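Probable starch synthase 4, chloroplastic/amyloplastic (Arabidopsis thaliana, PDB 6GNE) is probably a plastid starch synthase, a glycosyltransferase of the two-domain GT-B fold, modelled with ADP and glycans bound. Local coordinates at residues R212-K217 against K244-T249; G218-S223 against S248-H253. All coordinates share one frame; numbering follows the deposited sequence.

Contact 1: residues R212-K217 against K244-T249; sequences RVNPVK and KGLHST
Lys217 and Leu246 carry this contact, the lysine chain running obliquely past the leucine toward Thr249. Lys217 CB lies 3.9 Å from Leu246 CD2. CG stands anti to the backbone N (chi1 -175°), and Lys217 CD touches both Thr249 OG1, at 3.5 Å, and Leu246 CD2. The chain bends at each of its later torsions, and NZ at its tip donates a hydrogen bond to Pro201 O, which gives the buried amine a partner while CB and CD lie against Leu246 CD2.

Leu246 divides its two methyls between neighbours. CD1 meets Val216 CG1 at 3.9 Å, the two side chains crossing at about a right angle, and CD2 packs on Lys217 and lies 4.1 Å from Asn214 ND2. Asn214 is the N-cap of helix 215-222: its OD1 accepts from Lys217 N over 2.7 Å, the donor standing 44° out of the carbonyl plane. Its ND2 donates to Gln180 OE1 and Asp206 OD1, so both ends of the buried amide are engaged. Gln180 also takes up Lys244 O through NE2. No hydrogen bond joins the two segments directly; a capped helix start in the N-terminal domain of a GT-B fold is here packed, largely through carbon atoms, against Leu246 and Thr249 at the N-terminal part of helix 247-252.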
ATOM      1  N   ARG A 212       2.109 -26.292 -10.993  1.00 75.52           N
ATOM      2  CA  ARG A 212       2.146 -25.147 -10.071  1.00 70.65           C
ATOM      3  C   ARG A 212       0.743 -24.563  -9.875  1.00 68.52           C
ATOM      4  O   ARG A 212      -0.098 -24.654 -10.772  1.00 71.23           O
ATOM      5  CB  ARG A 212       3.096 -24.074 -10.598  1.00 68.02           C
ATOM      6  CG  ARG A 212       4.561 -24.402 -10.331  1.00 69.03           C
ATOM      7  CD  ARG A 212       5.557 -23.490 -11.059  1.00 68.36           C
ATOM      8  NE  ARG A 212       5.766 -22.202 -10.391  1.00 65.99           N
ATOM      9  CZ  ARG A 212       6.352 -22.031  -9.195  1.00 65.70           C
ATOM     10  NH1 ARG A 212       6.822 -23.060  -8.487  1.00 68.01           N
ATOM     11  NH2 ARG A 212       6.472 -20.812  -8.695  1.00 63.62           N
ATOM     12  N   VAL A 213       0.492 -23.969  -8.705  1.00 64.81           N
ATOM     13  CA  VAL A 213      -0.801 -23.323  -8.423  1.00 61.23           C
ATOM     14  C   VAL A 213      -0.663 -21.829  -8.153  1.00 57.25           C
ATOM     15  O   VAL A 213       0.401 -21.358  -7.792  1.00 56.79           O
ATOM     16  CB  VAL A 213      -1.549 -23.982  -7.260  1.00 61.67           C
ATOM     17  CG1 VAL A 213      -2.057 -25.352  -7.688  1.00 64.74           C
ATOM     18  CG2 VAL A 213      -0.678 -24.072  -6.004  1.00 61.44           C
ATOM     19  N   ASN A 214      -1.759 -21.093  -8.315  1.00 54.59           N
ATOM     20  CA  ASN A 214      -1.735 -19.634  -8.283  1.00 50.97           C
ATOM     21  C   ASN A 214      -2.795 -19.094  -7.312  1.00 49.46           C
ATOM     22  O   ASN A 214      -3.982 -19.072  -7.649  1.00 49.70           O
ATOM     23  CB  ASN A 214      -1.949 -19.081  -9.692  1.00 50.44           C
ATOM     24  CG  ASN A 214      -1.759 -17.578  -9.763  1.00 47.58           C
ATOM     25  OD1 ASN A 214      -2.321 -16.837  -8.954  1.00 45.03           O
ATOM     26  ND2 ASN A 214      -0.983 -17.120 -10.732  1.00 47.47           N
ATOM     27  N   PRO A 215      -2.367 -18.649  -6.107  1.00 47.78           N
ATOM     28  CA  PRO A 215      -3.304 -18.152  -5.100  1.00 46.68           C
ATOM     29  C   PRO A 215      -4.153 -16.980  -5.540  1.00 45.02           C
ATOM     30  O   PRO A 215      -5.347 -16.966  -5.281  1.00 45.98           O
ATOM     31  CB  PRO A 215      -2.396 -17.772  -3.953  1.00 45.59           C
ATOM     32  CG  PRO A 215      -1.276 -18.744  -4.046  1.00 47.18           C
ATOM     33  CD  PRO A 215      -1.047 -18.937  -5.507  1.00 48.06           C
ATOM     34  N   VAL A 216      -3.549 -16.012  -6.194  1.00 44.11           N
ATOM     35  CA  VAL A 216      -4.286 -14.846  -6.667  1.00 42.92           C
ATOM     36  C   VAL A 216      -5.313 -15.260  -7.716  1.00 44.87           C
ATOM     37  O   VAL A 216      -6.423 -14.741  -7.712  1.00 43.96           O
ATOM     38  CB  VAL A 216      -3.338 -13.742  -7.190  1.00 41.70           C
ATOM     39  CG1 VAL A 216      -4.109 -12.596  -7.847  1.00 41.15           C
ATOM     40  CG2 VAL A 216      -2.506 -13.195  -6.041  1.00 40.15           C
ATOM     41  N   LYS A 217      -4.968 -16.208  -8.575  1.00 48.10           N
ATOM     42  CA  LYS A 217      -5.936 -16.737  -9.542  1.00 50.93           C
ATOM     43  C   LYS A 217      -7.136 -17.429  -8.883  1.00 51.61           C
ATOM     44  O   LYS A 217      -8.277 -17.294  -9.343  1.00 52.06           O
ATOM     45  CB  LYS A 217      -5.286 -17.717 -10.506  1.00 53.80           C
ATOM     46  CG  LYS A 217      -6.279 -18.157 -11.552  1.00 56.88           C
ATOM     47  CD  LYS A 217      -5.712 -18.440 -12.905  1.00 59.70           C
ATOM     48  CE  LYS A 217      -5.402 -19.886 -13.109  1.00 62.70           C
ATOM     49  NZ  LYS A 217      -5.728 -20.302 -14.498  1.00 65.44           N
ATOM     50  N   LYS A 244       0.556  -9.905 -16.520  1.00 58.50           N
ATOM     51  CA  LYS A 244       1.530 -10.832 -15.904  1.00 60.03           C
ATOM     52  C   LYS A 244       1.026 -12.275 -15.877  1.00 59.73           C
ATOM     53  O   LYS A 244       1.148 -12.965 -14.869  1.00 59.44           O
ATOM     54  CB  LYS A 244       1.937 -10.335 -14.500  1.00 62.47           C
ATOM     55  CG  LYS A 244       1.903  -8.792 -14.365  1.00 63.48           C
ATOM     56  CD  LYS A 244       2.966  -8.262 -13.438  1.00 65.34           C
ATOM     57  CE  LYS A 244       4.354  -8.249 -14.090  1.00 69.41           C
ATOM     58  NZ  LYS A 244       5.273  -7.298 -13.366  1.00 71.86           N
ATOM     59  N   GLY A 245       0.454 -12.716 -17.000  1.00 60.12           N
ATOM     60  CA  GLY A 245      -0.167 -14.033 -17.123  1.00 60.78           C
ATOM     61  C   GLY A 245      -1.653 -14.125 -16.790  1.00 60.24           C
ATOM     62  O   GLY A 245      -2.350 -15.014 -17.325  1.00 61.49           O
ATOM     63  N   LEU A 246      -2.149 -13.218 -15.932  1.00 56.86           N
ATOM     64  CA  LEU A 246      -3.518 -13.279 -15.414  1.00 56.21           C
ATOM     65  C   LEU A 246      -4.552 -12.521 -16.245  1.00 54.99           C
ATOM     66  O   LEU A 246      -5.752 -12.605 -15.956  1.00 56.12           O
ATOM     67  CB  LEU A 246      -3.572 -12.752 -13.971  1.00 53.74           C
ATOM     68  CG  LEU A 246      -2.968 -13.672 -12.920  1.00 54.17           C
ATOM     69  CD1 LEU A 246      -2.962 -12.963 -11.553  1.00 52.62           C
ATOM     70  CD2 LEU A 246      -3.711 -15.002 -12.870  1.00 55.59           C
ATOM     71  N   HIS A 247      -4.113 -11.780 -17.258  1.00 53.86           N
ATOM     72  CA  HIS A 247      -5.022 -10.993 -18.096  1.00 53.31           C
ATOM     73  C   HIS A 247      -6.249 -11.774 -18.611  1.00 53.72           C
ATOM     74  O   HIS A 247      -7.361 -11.248 -18.546  1.00 52.54           O
ATOM     75  CB  HIS A 247      -4.251 -10.294 -19.221  1.00 53.61           C
ATOM     76  CG  HIS A 247      -3.870 -11.174 -20.364  1.00 57.82           C
ATOM     77  ND1 HIS A 247      -2.825 -12.069 -20.297  1.00 59.54           N
ATOM     78  CD2 HIS A 247      -4.392 -11.294 -21.612  1.00 60.47           C
ATOM     79  CE1 HIS A 247      -2.714 -12.699 -21.459  1.00 61.73           C
ATOM     80  NE2 HIS A 247      -3.650 -12.243 -22.273  1.00 62.60           N
ATOM     81  N   SER A 248      -6.049 -13.021 -19.051  1.00 55.30           N
ATOM     82  CA  SER A 248      -7.122 -13.882 -19.587  1.00 58.19           C
ATOM     83  C   SER A 248      -8.205 -14.193 -18.548  1.00 56.94           C
ATOM     84  O   SER A 248      -9.405 -14.199 -18.868  1.00 57.66           O
ATOM     85  CB  SER A 248      -6.570 -15.235 -20.101  1.00 60.07           C
ATOM     86  OG  SER A 248      -5.507 -15.085 -21.032  1.00 61.33           O
ATOM     87  N   THR A 249      -7.767 -14.483 -17.325  1.00 54.16           N
ATOM     88  CA  THR A 249      -8.665 -14.755 -16.223  1.00 53.90           C
ATOM     89  C   THR A 249      -9.481 -13.510 -15.835  1.00 52.42           C
ATOM     90  O   THR A 249     -10.691 -13.612 -15.560  1.00 52.44           O
ATOM     91  CB  THR A 249      -7.859 -15.267 -15.007  1.00 52.66           C
ATOM     92  OG1 THR A 249      -7.176 -16.466 -15.376  1.00 53.93           O
ATOM     93  CG2 THR A 249      -8.762 -15.520 -13.797  1.00 52.69           C
TER

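Contact 2: residues G218-S223 against S248-H253; sequences GAIIFS and STLNFH. With GLC (alpha-D-glucopyranose), chain D.
Ile221 faces two ways: its side chain packs on His253 across the contact, while its carbonyl O takes a weak hydrogen bond from O2 of a bound alpha-D-glucopyranose. The packing between the two segments is carried by carbon. Ile221 CG1 lies 3.8 Å from His253 CE1, reaching the imidazole obliquely, and Ile220 CG2 approaches His253 CB. A weak bond from His253 ND1 to Thr249 O, with an N-H...O angle of 140°, may help to orient the ring.

Ile220 splits its branches: CG2, anti to the backbone N, meets Thr249 CG2 at 3.8 Å, and CD1 meets Leu250 CD2 at 3.9 Å, with the isoleucine and leucine side chains crossing at about a right angle. The axes of the segments 218-222 and 248-252 run nearly parallel, 11° apart, with a closest approach of 10.4 Å.

On the sugar side Phe222 CD1 and CE1 lie close to the ring oxygen O5, and Ile221 CG2 is 3.8 Å from O3. Ile221 and Phe222 thus contribute the C-terminal end of helix 215-222 to a glycan pocket in the N-terminal domain of the GT-B fold, with Trp157 and Asp158.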
ATOM      1  N   GLY A 218      -6.872 -18.188  -7.820  1.00 52.10           N
ATOM      2  CA  GLY A 218      -7.943 -18.759  -7.008  1.00 52.70           C
ATOM      3  C   GLY A 218      -8.828 -17.721  -6.357  1.00 49.91           C
ATOM      4  O   GLY A 218     -10.023 -17.930  -6.258  1.00 51.00           O
ATOM      5  N   ALA A 219      -8.258 -16.609  -5.907  1.00 46.24           N
ATOM      6  CA  ALA A 219      -9.070 -15.547  -5.308  1.00 44.75           C
ATOM      7  C   ALA A 219      -9.889 -14.797  -6.330  1.00 44.67           C
ATOM      8  O   ALA A 219     -10.984 -14.355  -6.013  1.00 44.65           O
ATOM      9  CB  ALA A 219      -8.221 -14.603  -4.517  1.00 42.58           C
ATOM     10  N   ILE A 220      -9.390 -14.661  -7.560  1.00 45.10           N
ATOM     11  CA  ILE A 220     -10.192 -14.019  -8.599  1.00 45.21           C
ATOM     12  C   ILE A 220     -11.421 -14.884  -8.882  1.00 46.14           C
ATOM     13  O   ILE A 220     -12.522 -14.394  -9.022  1.00 45.47           O
ATOM     14  CB  ILE A 220      -9.398 -13.741  -9.877  1.00 46.09           C
ATOM     15  CG1 ILE A 220      -8.339 -12.646  -9.641  1.00 44.55           C
ATOM     16  CG2 ILE A 220     -10.316 -13.349 -11.041  1.00 48.21           C
ATOM     17  CD1 ILE A 220      -7.133 -12.735 -10.581  1.00 44.07           C
ATOM     18  N   ILE A 221     -11.213 -16.186  -8.947  1.00 47.31           N
ATOM     19  CA  ILE A 221     -12.280 -17.128  -9.293  1.00 49.62           C
ATOM     20  C   ILE A 221     -13.318 -17.285  -8.186  1.00 49.35           C
ATOM     21  O   ILE A 221     -14.502 -17.169  -8.405  1.00 49.32           O
ATOM     22  CB  ILE A 221     -11.668 -18.467  -9.738  1.00 51.62           C
ATOM     23  CG1 ILE A 221     -10.920 -18.225 -11.078  1.00 51.98           C
ATOM     24  CG2 ILE A 221     -12.736 -19.546  -9.931  1.00 54.35           C
ATOM     25  CD1 ILE A 221      -9.945 -19.307 -11.428  1.00 53.84           C
ATOM     26  N   PHE A 222     -12.852 -17.515  -6.978  1.00 49.56           N
ATOM     27  CA  PHE A 222     -13.733 -17.824  -5.839  1.00 49.95           C
ATOM     28  C   PHE A 222     -14.361 -16.635  -5.109  1.00 47.98           C
ATOM     29  O   PHE A 222     -15.182 -16.839  -4.242  1.00 50.17           O
ATOM     30  CB  PHE A 222     -12.990 -18.740  -4.846  1.00 50.42           C
ATOM     31  CG  PHE A 222     -12.840 -20.138  -5.343  1.00 53.02           C
ATOM     32  CD1 PHE A 222     -13.802 -21.080  -5.028  1.00 56.03           C
ATOM     33  CD2 PHE A 222     -11.769 -20.530  -6.148  1.00 53.63           C
ATOM     34  CE1 PHE A 222     -13.700 -22.394  -5.483  1.00 58.04           C
ATOM     35  CE2 PHE A 222     -11.687 -21.826  -6.639  1.00 56.02           C
ATOM     36  CZ  PHE A 222     -12.651 -22.757  -6.292  1.00 57.86           C
ATOM     37  N   SER A 223     -13.994 -15.404  -5.428  1.00 45.68           N
ATOM     38  CA  SER A 223     -14.507 -14.254  -4.697  1.00 43.94           C
ATOM     39  C   SER A 223     -15.723 -13.721  -5.402  1.00 44.04           C
ATOM     40  O   SER A 223     -15.809 -13.813  -6.599  1.00 44.32           O
ATOM     41  CB  SER A 223     -13.436 -13.183  -4.584  1.00 41.72           C
ATOM     42  OG  SER A 223     -12.302 -13.700  -3.897  1.00 41.18           O
ATOM     43  N   SER A 248      -6.049 -13.021 -19.051  1.00 55.30           N
ATOM     44  CA  SER A 248      -7.122 -13.882 -19.587  1.00 58.19           C
ATOM     45  C   SER A 248      -8.205 -14.193 -18.548  1.00 56.94           C
ATOM     46  O   SER A 248      -9.405 -14.199 -18.868  1.00 57.66           O
ATOM     47  CB  SER A 248      -6.570 -15.235 -20.101  1.00 60.07           C
ATOM     48  OG  SER A 248      -5.507 -15.085 -21.032  1.00 61.33           O
ATOM     49  N   THR A 249      -7.767 -14.483 -17.325  1.00 54.16           N
ATOM     50  CA  THR A 249      -8.665 -14.755 -16.223  1.00 53.90           C
ATOM     51  C   THR A 249      -9.481 -13.510 -15.835  1.00 52.42           C
ATOM     52  O   THR A 249     -10.691 -13.612 -15.560  1.00 52.44           O
ATOM     53  CB  THR A 249      -7.859 -15.267 -15.007  1.00 52.66           C
ATOM     54  OG1 THR A 249      -7.176 -16.466 -15.376  1.00 53.93           O
ATOM     55  CG2 THR A 249      -8.762 -15.520 -13.797  1.00 52.69           C
ATOM     56  N   LEU A 250      -8.816 -12.355 -15.802  1.00 51.01           N
ATOM     57  CA  LEU A 250      -9.476 -11.087 -15.469  1.00 50.66           C
ATOM     58  C   LEU A 250     -10.468 -10.621 -16.531  1.00 52.35           C
ATOM     59  O   LEU A 250     -11.504 -10.043 -16.182  1.00 51.78           O
ATOM     60  CB  LEU A 250      -8.447  -9.981 -15.191  1.00 48.36           C
ATOM     61  CG  LEU A 250      -7.679 -10.113 -13.878  1.00 45.98           C
ATOM     62  CD1 LEU A 250      -6.391  -9.338 -13.966  1.00 44.18           C
ATOM     63  CD2 LEU A 250      -8.514  -9.696 -12.671  1.00 45.20           C
ATOM     64  N   ASN A 251     -10.156 -10.877 -17.806  1.00 54.65           N
ATOM     65  CA  ASN A 251     -11.105 -10.596 -18.896  1.00 56.87           C
ATOM     66  C   ASN A 251     -12.342 -11.472 -18.848  1.00 58.65           C
ATOM     67  O   ASN A 251     -13.424 -11.002 -19.180  1.00 61.42           O
ATOM     68  CB  ASN A 251     -10.435 -10.710 -20.294  1.00 58.71           C
ATOM     69  CG  ASN A 251      -9.464  -9.568 -20.577  1.00 58.40           C
ATOM     70  OD1 ASN A 251      -9.705  -8.443 -20.174  1.00 56.85           O
ATOM     71  ND2 ASN A 251      -8.366  -9.857 -21.270  1.00 59.25           N
ATOM     72  N   PHE A 252     -12.169 -12.733 -18.442  1.00 57.77           N
ATOM     73  CA  PHE A 252     -13.271 -13.680 -18.326  1.00 58.26           C
ATOM     74  C   PHE A 252     -14.220 -13.262 -17.202  1.00 57.08           C
ATOM     75  O   PHE A 252     -15.441 -13.236 -17.359  1.00 58.53           O
ATOM     76  CB  PHE A 252     -12.688 -15.066 -18.046  1.00 58.11           C
ATOM     77  CG  PHE A 252     -13.633 -16.185 -18.263  1.00 59.75           C
ATOM     78  CD1 PHE A 252     -13.964 -16.567 -19.560  1.00 61.48           C
ATOM     79  CD2 PHE A 252     -14.143 -16.902 -17.187  1.00 59.61           C
ATOM     80  CE1 PHE A 252     -14.804 -17.631 -19.784  1.00 63.82           C
ATOM     81  CE2 PHE A 252     -14.995 -17.985 -17.403  1.00 62.24           C
ATOM     82  CZ  PHE A 252     -15.330 -18.339 -18.705  1.00 64.60           C
ATOM     83  N   HIS A 253     -13.634 -12.897 -16.069  1.00 54.79           N
ATOM     84  CA  HIS A 253     -14.370 -12.493 -14.875  1.00 53.49           C
ATOM     85  C   HIS A 253     -14.500 -10.965 -14.762  1.00 51.69           C
ATOM     86  O   HIS A 253     -14.596 -10.442 -13.653  1.00 48.95           O
ATOM     87  CB  HIS A 253     -13.689 -13.076 -13.627  1.00 52.49           C
ATOM     88  CG  HIS A 253     -13.854 -14.556 -13.502  1.00 54.43           C
ATOM     89  ND1 HIS A 253     -12.832 -15.451 -13.774  1.00 54.57           N
ATOM     90  CD2 HIS A 253     -14.934 -15.301 -13.177  1.00 55.77           C
ATOM     91  CE1 HIS A 253     -13.276 -16.680 -13.613  1.00 56.50           C
ATOM     92  NE2 HIS A 253     -14.549 -16.615 -13.259  1.00 57.68           N
TER
HETATM   93  C1  GLC D   2     -17.178 -20.668  -6.033  1.00103.24           C
HETATM   94  C2  GLC D   2     -16.737 -19.997  -7.339  1.00101.11           C
HETATM   95  C3  GLC D   2     -16.929 -20.920  -8.540  1.00101.40           C
HETATM   96  C4  GLC D   2     -16.187 -22.224  -8.224  1.00104.50           C
HETATM   97  C5  GLC D   2     -16.905 -22.859  -7.018  1.00107.82           C
HETATM   98  C6  GLC D   2     -16.444 -24.274  -6.656  1.00110.27           C
HETATM   99  O2  GLC D   2     -17.436 -18.778  -7.565  1.00 99.69           O
HETATM  100  O3  GLC D   2     -16.439 -20.330  -9.753  1.00 93.97           O
HETATM  101  O4  GLC D   2     -16.057 -23.090  -9.368  1.00 95.79           O
HETATM  102  O5  GLC D   2     -16.678 -21.996  -5.894  1.00106.15           O
HETATM  103  O6  GLC D   2     -16.657 -24.564  -5.261  1.00104.07           O

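From the N terminus, the chain passes through strand 212-213 into helix 215-222, then strand 225-228 and helices 231-238 and 240-243, before helix 247-252 returns beside the first helix. Contact 1 closes this excursion near the N-terminal ends of both helices, with 26 residues between its segments; contact 2 closes it again, with 24, its centre about 8 Å from that of contact 1. Because the helices run in the same direction, the two closures cross rather than nest. They form one continuous seam, sharing Ser248 and Thr249, and Leu246 CD1 meets Ile220 CD1 at 4.3 Å where they join. The seam runs from the cap of helix 215-222 to the glycan site.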